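Local atomic coordinates of arginase, mitochondrial (Medicago truncatula, PDB entry 6VSS), a protein that hydrolyses L-arginine to urea and L-ornithine with two manganese ions per subunit, and also converts agmatine to putrescine and urea. Residues T97-E103 and K330-E334; V60-S64 and L335-K341; R89-W93 and I113-D118. The contacts are given in a common frame with arbitrary orientation. Residues are numbered along the deposited sequence.

Contact 1: residues T97-E103 and K330-E334; sequences TNSTTEE and KLVRE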
# COMPACT_ATOMS: atom_id res chain seq x y z
N THR B 97 -2.29 7.20 -21.43
CA THR B 97 -3.57 7.22 -22.18
C THR B 97 -3.39 7.95 -23.53
O THR B 97 -2.61 8.92 -23.54
CB THR B 97 -4.64 7.89 -21.30
OG1 THR B 97 -4.43 9.29 -21.19
CG2 THR B 97 -4.65 7.34 -19.89
N ASN B 98 -4.01 7.54 -24.64
CA ASN B 98 -4.05 8.44 -25.83
C ASN B 98 -5.17 9.43 -25.56
O ASN B 98 -5.79 9.34 -24.51
CB ASN B 98 -4.15 7.75 -27.21
CG ASN B 98 -5.28 6.75 -27.27
OD1 ASN B 98 -6.43 7.08 -26.98
ND2 ASN B 98 -4.94 5.51 -27.63
N SER B 99 -5.39 10.36 -26.47
CA SER B 99 -6.37 11.45 -26.31
C SER B 99 -7.62 11.16 -27.15
O SER B 99 -8.29 12.13 -27.48
CB SER B 99 -5.74 12.74 -26.68
OG SER B 99 -5.70 12.86 -28.11
N THR B 100 -7.94 9.90 -27.44
CA THR B 100 -9.20 9.51 -28.16
C THR B 100 -10.19 8.80 -27.22
O THR B 100 -9.80 7.87 -26.54
CB THR B 100 -8.92 8.67 -29.42
OG1 THR B 100 -7.92 9.36 -30.17
CG2 THR B 100 -10.15 8.46 -30.27
N THR B 101 -11.45 9.25 -27.18
CA THR B 101 -12.55 8.62 -26.43
C THR B 101 -12.89 7.31 -27.14
O THR B 101 -12.44 7.12 -28.25
CB THR B 101 -13.76 9.53 -26.28
OG1 THR B 101 -14.50 9.56 -27.51
CG2 THR B 101 -13.35 10.90 -25.79
N GLU B 102 -13.64 6.45 -26.45
CA GLU B 102 -13.93 5.07 -26.86
C GLU B 102 -14.60 5.11 -28.22
O GLU B 102 -14.23 4.26 -29.08
CB GLU B 102 -14.78 4.35 -25.81
CG GLU B 102 -13.98 3.80 -24.64
CD GLU B 102 -14.50 2.48 -24.06
OE1 GLU B 102 -15.55 2.04 -24.49
OE2 GLU B 102 -13.83 1.91 -23.18
N GLU B 103 -15.50 6.08 -28.43
CA GLU B 103 -16.25 6.18 -29.70
C GLU B 103 -15.61 7.15 -30.71
O GLU B 103 -16.32 7.50 -31.65
CB GLU B 103 -17.71 6.49 -29.43
CG GLU B 103 -18.46 5.22 -29.12
CD GLU B 103 -19.88 5.54 -28.76
OE1 GLU B 103 -20.20 6.73 -28.75
OE2 GLU B 103 -20.65 4.61 -28.49
N LYS B 330 -11.78 8.88 -17.09
CA LYS B 330 -12.47 8.18 -18.18
C LYS B 330 -13.99 8.43 -18.15
O LYS B 330 -14.56 8.58 -19.21
CB LYS B 330 -12.17 6.69 -18.15
CG LYS B 330 -12.73 6.00 -19.39
CD LYS B 330 -12.07 4.69 -19.79
CE LYS B 330 -12.71 4.12 -21.05
NZ LYS B 330 -11.92 3.00 -21.60
N LEU B 331 -14.63 8.44 -16.99
CA LEU B 331 -16.05 8.89 -16.88
C LEU B 331 -16.18 10.31 -17.44
O LEU B 331 -17.13 10.54 -18.19
CB LEU B 331 -16.60 8.77 -15.46
CG LEU B 331 -16.56 7.34 -14.88
CD1 LEU B 331 -16.85 7.38 -13.39
CD2 LEU B 331 -17.54 6.43 -15.60
N VAL B 332 -15.27 11.21 -17.12
CA VAL B 332 -15.33 12.62 -17.62
C VAL B 332 -15.19 12.58 -19.15
O VAL B 332 -15.96 13.28 -19.84
CB VAL B 332 -14.30 13.56 -16.96
CG1 VAL B 332 -14.45 14.98 -17.46
CG2 VAL B 332 -14.50 13.62 -15.45
N ARG B 333 -14.24 11.82 -19.66
CA ARG B 333 -13.94 11.78 -21.12
C ARG B 333 -15.17 11.27 -21.88
O ARG B 333 -15.55 11.86 -22.88
CB ARG B 333 -12.71 10.92 -21.42
CG ARG B 333 -11.41 11.65 -21.11
CD ARG B 333 -10.27 10.70 -20.76
NE ARG B 333 -9.98 9.80 -21.86
CZ ARG B 333 -8.80 9.58 -22.42
NH1 ARG B 333 -7.72 10.23 -22.00
NH2 ARG B 333 -8.72 8.80 -23.47
N GLU B 334 -15.82 10.24 -21.39
CA GLU B 334 -16.92 9.64 -22.13
C GLU B 334 -18.16 10.53 -21.97
O GLU B 334 -18.92 10.63 -22.91
CB GLU B 334 -17.03 8.22 -21.67
CG GLU B 334 -15.77 7.41 -21.96
CD GLU B 334 -15.49 7.18 -23.44
OE1 GLU B 334 -16.45 6.99 -24.22
OE2 GLU B 334 -14.32 7.22 -23.80
O HOH W 1 -16.48 8.08 -26.74

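Contact 2: residues V60-S64 and L335-K341; sequences VAATS and LAAKMSK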
# COMPACT_ATOMS: atom_id res chain seq x y z
N VAL B 60 -18.79 23.71 -34.33
CA VAL B 60 -19.01 23.29 -32.92
C VAL B 60 -20.34 23.84 -32.44
O VAL B 60 -20.58 25.06 -32.57
CB VAL B 60 -17.87 23.78 -32.01
CG1 VAL B 60 -17.70 25.29 -32.10
CG2 VAL B 60 -18.09 23.33 -30.57
N ALA B 61 -21.17 22.95 -31.95
CA ALA B 61 -22.50 23.23 -31.38
C ALA B 61 -22.38 23.22 -29.87
O ALA B 61 -23.11 23.97 -29.24
CB ALA B 61 -23.48 22.20 -31.85
N ALA B 62 -21.51 22.38 -29.29
CA ALA B 62 -21.36 22.34 -27.82
C ALA B 62 -19.97 21.83 -27.45
O ALA B 62 -19.42 20.94 -28.17
CB ALA B 62 -22.45 21.50 -27.17
N THR B 63 -19.44 22.40 -26.36
CA THR B 63 -18.14 22.02 -25.78
C THR B 63 -18.27 21.77 -24.27
O THR B 63 -18.61 22.70 -23.49
CB THR B 63 -17.06 23.02 -26.21
OG1 THR B 63 -16.88 22.88 -27.62
CG2 THR B 63 -15.75 22.81 -25.46
N SER B 64 -17.96 20.54 -23.88
CA SER B 64 -17.89 20.12 -22.46
C SER B 64 -16.74 20.92 -21.82
O SER B 64 -15.58 20.85 -22.30
CB SER B 64 -17.71 18.59 -22.33
OG SER B 64 -18.82 17.87 -22.85
N LEU B 335 -18.36 11.17 -20.82
CA LEU B 335 -19.45 12.16 -20.66
C LEU B 335 -19.23 13.32 -21.62
O LEU B 335 -20.22 13.71 -22.29
CB LEU B 335 -19.56 12.62 -19.20
CG LEU B 335 -20.59 13.75 -18.91
CD1 LEU B 335 -21.92 13.45 -19.54
CD2 LEU B 335 -20.79 13.92 -17.40
N ALA B 336 -18.01 13.90 -21.68
CA ALA B 336 -17.67 14.99 -22.63
C ALA B 336 -17.96 14.55 -24.09
O ALA B 336 -18.55 15.34 -24.82
CB ALA B 336 -16.25 15.46 -22.47
N ALA B 337 -17.54 13.35 -24.49
CA ALA B 337 -17.76 12.76 -25.84
C ALA B 337 -19.25 12.79 -26.18
O ALA B 337 -19.59 13.03 -27.36
CB ALA B 337 -17.17 11.36 -25.91
N LYS B 338 -20.13 12.50 -25.24
CA LYS B 338 -21.59 12.57 -25.46
C LYS B 338 -22.10 14.01 -25.43
O LYS B 338 -23.06 14.32 -26.16
CB LYS B 338 -22.31 11.74 -24.39
CG LYS B 338 -22.21 10.23 -24.62
CD LYS B 338 -23.03 9.75 -25.81
CE LYS B 338 -24.51 9.76 -25.53
NZ LYS B 338 -25.18 8.70 -26.33
N MET B 339 -21.63 14.85 -24.52
CA MET B 339 -22.27 16.17 -24.36
C MET B 339 -21.74 17.13 -25.46
O MET B 339 -22.47 18.01 -25.94
CB MET B 339 -22.00 16.72 -22.96
CG MET B 339 -22.44 18.15 -22.82
SD MET B 339 -22.67 18.61 -21.10
CE MET B 339 -21.00 18.89 -20.57
N SER B 340 -20.49 16.98 -25.87
CA SER B 340 -19.88 17.75 -26.97
C SER B 340 -20.50 17.36 -28.31
O SER B 340 -20.83 16.20 -28.52
CB SER B 340 -18.40 17.65 -26.96
OG SER B 340 -17.91 18.33 -25.82
N LYS B 341 -20.54 18.32 -29.21
CA LYS B 341 -21.39 18.28 -30.43
C LYS B 341 -20.91 19.37 -31.37
O LYS B 341 -20.26 20.33 -30.92
CB LYS B 341 -22.84 18.57 -30.05
CG LYS B 341 -23.75 17.39 -29.91
CD LYS B 341 -24.94 17.70 -29.07
CE LYS B 341 -25.61 19.03 -29.33
NZ LYS B 341 -26.71 19.19 -28.35
OXT LYS B 341 -21.24 19.18 -32.54

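Contact 3: residues R89-W93 and I113-D118; sequences REAIW and ITNVGD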
# COMPACT_ATOMS: atom_id res chain seq x y z
N ARG B 89 -8.26 16.25 -13.65
CA ARG B 89 -7.67 16.87 -14.88
C ARG B 89 -6.32 16.22 -15.20
O ARG B 89 -5.99 16.04 -16.36
CB ARG B 89 -7.54 18.37 -14.76
CG ARG B 89 -8.91 19.02 -14.62
CD ARG B 89 -8.85 20.50 -14.63
NE ARG B 89 -8.21 20.91 -13.40
CZ ARG B 89 -8.88 21.29 -12.30
NH1 ARG B 89 -10.19 21.39 -12.31
NH2 ARG B 89 -8.22 21.67 -11.24
N GLU B 90 -5.47 16.05 -14.23
CA GLU B 90 -4.15 15.46 -14.54
C GLU B 90 -4.38 14.08 -15.18
O GLU B 90 -3.64 13.72 -16.07
CB GLU B 90 -3.30 15.35 -13.28
CG GLU B 90 -2.19 14.37 -13.51
CD GLU B 90 -1.23 14.24 -12.36
OE1 GLU B 90 -1.58 13.53 -11.40
OE2 GLU B 90 -0.19 14.89 -12.42
N ALA B 91 -5.27 13.25 -14.63
CA ALA B 91 -5.49 11.90 -15.18
C ALA B 91 -6.12 11.97 -16.58
O ALA B 91 -5.82 11.12 -17.39
CB ALA B 91 -6.28 11.06 -14.21
N ILE B 92 -6.97 12.96 -16.88
CA ILE B 92 -7.54 13.10 -18.24
C ILE B 92 -6.39 13.23 -19.22
O ILE B 92 -6.48 12.68 -20.32
CB ILE B 92 -8.48 14.30 -18.36
CG1 ILE B 92 -9.80 14.04 -17.65
CG2 ILE B 92 -8.73 14.66 -19.81
CD1 ILE B 92 -10.59 15.34 -17.43
N TRP B 93 -5.43 14.07 -18.84
CA TRP B 93 -4.32 14.53 -19.68
C TRP B 93 -3.07 13.70 -19.30
O TRP B 93 -2.00 14.20 -19.53
CB TRP B 93 -4.28 16.07 -19.53
CG TRP B 93 -5.37 16.75 -20.35
CD1 TRP B 93 -5.49 16.61 -21.70
CD2 TRP B 93 -6.51 17.58 -19.96
NE1 TRP B 93 -6.61 17.25 -22.18
CE2 TRP B 93 -7.24 17.88 -21.15
CE3 TRP B 93 -7.04 18.07 -18.75
CZ2 TRP B 93 -8.40 18.68 -21.16
CZ3 TRP B 93 -8.20 18.84 -18.75
CH2 TRP B 93 -8.88 19.13 -19.94
N ILE B 113 -13.35 19.04 -25.44
CA ILE B 113 -13.25 19.22 -23.97
C ILE B 113 -12.27 20.35 -23.65
O ILE B 113 -11.24 20.47 -24.31
CB ILE B 113 -12.88 17.90 -23.27
CG1 ILE B 113 -13.09 18.01 -21.76
CG2 ILE B 113 -11.44 17.49 -23.65
CD1 ILE B 113 -12.70 16.78 -21.03
N THR B 114 -12.63 21.16 -22.66
CA THR B 114 -11.77 22.28 -22.25
C THR B 114 -11.89 22.45 -20.73
O THR B 114 -12.99 22.24 -20.19
CB THR B 114 -12.15 23.49 -23.11
OG1 THR B 114 -11.12 24.46 -22.96
CG2 THR B 114 -13.42 24.17 -22.67
N ASN B 115 -10.84 22.96 -20.10
CA ASN B 115 -10.86 23.31 -18.66
C ASN B 115 -11.23 24.78 -18.50
O ASN B 115 -10.60 25.59 -19.13
CB ASN B 115 -9.51 23.05 -18.01
CG ASN B 115 -9.57 23.27 -16.52
OD1 ASN B 115 -10.61 23.07 -15.87
ND2 ASN B 115 -8.48 23.72 -15.95
N VAL B 116 -12.18 25.11 -17.65
CA VAL B 116 -12.45 26.52 -17.26
C VAL B 116 -11.69 26.77 -15.96
O VAL B 116 -10.72 27.54 -15.99
CB VAL B 116 -13.96 26.80 -17.11
CG1 VAL B 116 -14.22 28.10 -16.37
CG2 VAL B 116 -14.67 26.80 -18.45
N GLY B 117 -11.99 26.02 -14.90
CA GLY B 117 -11.19 26.04 -13.67
C GLY B 117 -12.00 25.71 -12.44
O GLY B 117 -13.04 25.12 -12.59
N ASP B 118 -11.47 26.03 -11.26
CA ASP B 118 -12.00 25.60 -9.97
C ASP B 118 -12.58 26.84 -9.31
O ASP B 118 -11.91 27.88 -9.30
CB ASP B 118 -10.91 24.93 -9.12
CG ASP B 118 -10.51 23.55 -9.60
OD1 ASP B 118 -11.01 23.11 -10.63
OD2 ASP B 118 -9.70 22.93 -8.92
O HOH W 2 -11.92 22.28 -13.72

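Contact 1: residues T97-E103 and K330-E334
An Asx turn shapes the loop that meets the last helix of the arginase fold, 323-339. In it N98 OD1 accepts from the backbone T100 N at 3.2 Å. The N98 carbonyl faces the helix. R333 takes it with both terminal nitrogens: R333 NH2 lies 3.2 Å and R333 NH1 3.3 Å from N98 O, both hydrogen bonds. This carbonyl sits at the guanidinium edge, near its plane. R333 NH1 also bonds to I92 O, at the end of helix 84-92. One arginine thus ties a loop carbonyl, N98 O, and a helix-end carbonyl, I92 O, to helix 323-339. T97 OG1 finds its own partner in C94 O.

The carboxylate of E102 has a partner for each oxygen. E102 OE2 forms a salt bridge with K330 NZ at 2.7 Å, and E102 OE1 pairs with R292 of helix 291-300. K330 NZ has a second acceptor, P286 O of a neighbouring subunit. The contact thus lies close to a subunit boundary, where N98 also packs on Y190 of that subunit. T97 and N98 belong to the L-ornithine-binding group, so this loop carries ligand-binding residues up to the subunit interface.

E334 binds the E102-E103 end of segment 97-103. Its OE2 accepts from the backbone E102 N at 2.8 Å. T101 OG1 bonds to K105 N and to a water. That water lies 2.6 Å from T101 OG1, accepts from E103 N at 2.8 Å and donates to E334 OE1 at 2.7 Å.

Contact 2: residues V60-S64 and L335-K341
The chain's C-terminus runs along the residues leading into strand 63-69, where A61 and A62 both face K341 in a classic beta bulge. K341 O accepts from A61 N at 3.0 Å and from A62 N at 2.9 Å. In return K341 N donates to A62 O at 3.0 Å. A61 CB and A62 CB each lie 4.1 Å from K341 CB.

S340 is the first residue to leave helix 323-339. Its m rotamer turns the hydroxyl to the strand, where S340 OG accepts from S64 N at 2.9 Å. S340 OG also bonds to V112 O, in the approach to strand 113-118. S64 is m as well, and its CB points toward the helix end. S64 OG lies 3.1 Å from S340 OG and 3.2 Å from A336 O, and its one proton cannot be assigned between them. The small side chains allow a close fit: S64 CB is 3.5 Å from A336 CB.

M339 is extended through chi2 (t, t), then bends at chi3 (p). This brings M339 CE to 3.3 Å from S64 OG. Its side chain also touches L154 and I305 of the central sheet. The CB of T63 points away from segment 335-341, and T63 OG1 bonds to R111 O. The K341 side chain reaches D304 in a salt bridge.

The contact is mainly polar, and backbone atoms supply much of it. The terminal carboxylate is itself an acceptor in the bulge, so the end of the chain is held beside the sheet by its own last residue.

Contact 3: residues R89-W93 and I113-D118
R89 reaches across N115 to D118, and R89 CD lies 3.4 Å from N115 OD1. The guanidinium then pairs with the carboxylate through both terminal nitrogens. R89 NH1 is 2.5 Å from D118 OD1, and R89 NH2 is 3.0 Å from D118 OD2. Both are hydrogen bonds within one salt bridge, and D118 OD1 lies near the guanidinium plane, at its edge. R89 NE also forms a salt bridge with E122 of a neighbouring subunit, so this arginine links the strand end to the assembly.

A water lies between R89 NH1 and N115 OD1. It is hydrogen-bonded to N115 OD1 at 2.6 Å. Its other possible bonds are weak or compete for its protons.

I92, W93 and I113 form the apolar part. I92 CD1 meets I113 CD1 at 4.4 Å, and W93 CZ2 meets I113 CG2 at 4.1 Å. W93 also passes N115, with W93 CH2 4.4 Å from N115 CB. R89 and I92 of the helix, and W93 just after it, point CB toward the strand; I113 and N115 point theirs back. The alternation along the strand sends T114 and V116 the other way, toward helix 25-57. G117 has phi/psi of 152/-163, where a CB would clash with the preceding carbonyl oxygen.

Parallel neighbours 63-69 and 113-118 are joined through helix 84-92, and the contact packs the helix of this beta-alpha-beta crossover on its second strand. That strand is outermost in the sheet within the chain. Helix 84-92 lies on one face of the sheet, beside helix 323-339, while helix 25-57 packs on the other face.

Overall arrangement
All three contacts are largely buried, but they differ in what lies beside them. Contacts 1 and 2 share helix 323-339: contact 1 uses its charged side chains on a loop, while contact 2 uses its end, with backbone and serine bonds. Contacts 2 and 3 meet on the sheet, where strands 63-69 and 113-118 are neighbours and S64 O lies 3.0 Å from T114 N. I92 joins contact 3 to contact 1. Salt bridges appear across the segments of contacts 1 and 3, which lie beside two different neighbouring subunits. Contact 2 touches no other chain, and its exposed residues are A61 and the C-terminal K341. Isoleucine packing distinguishes contact 3.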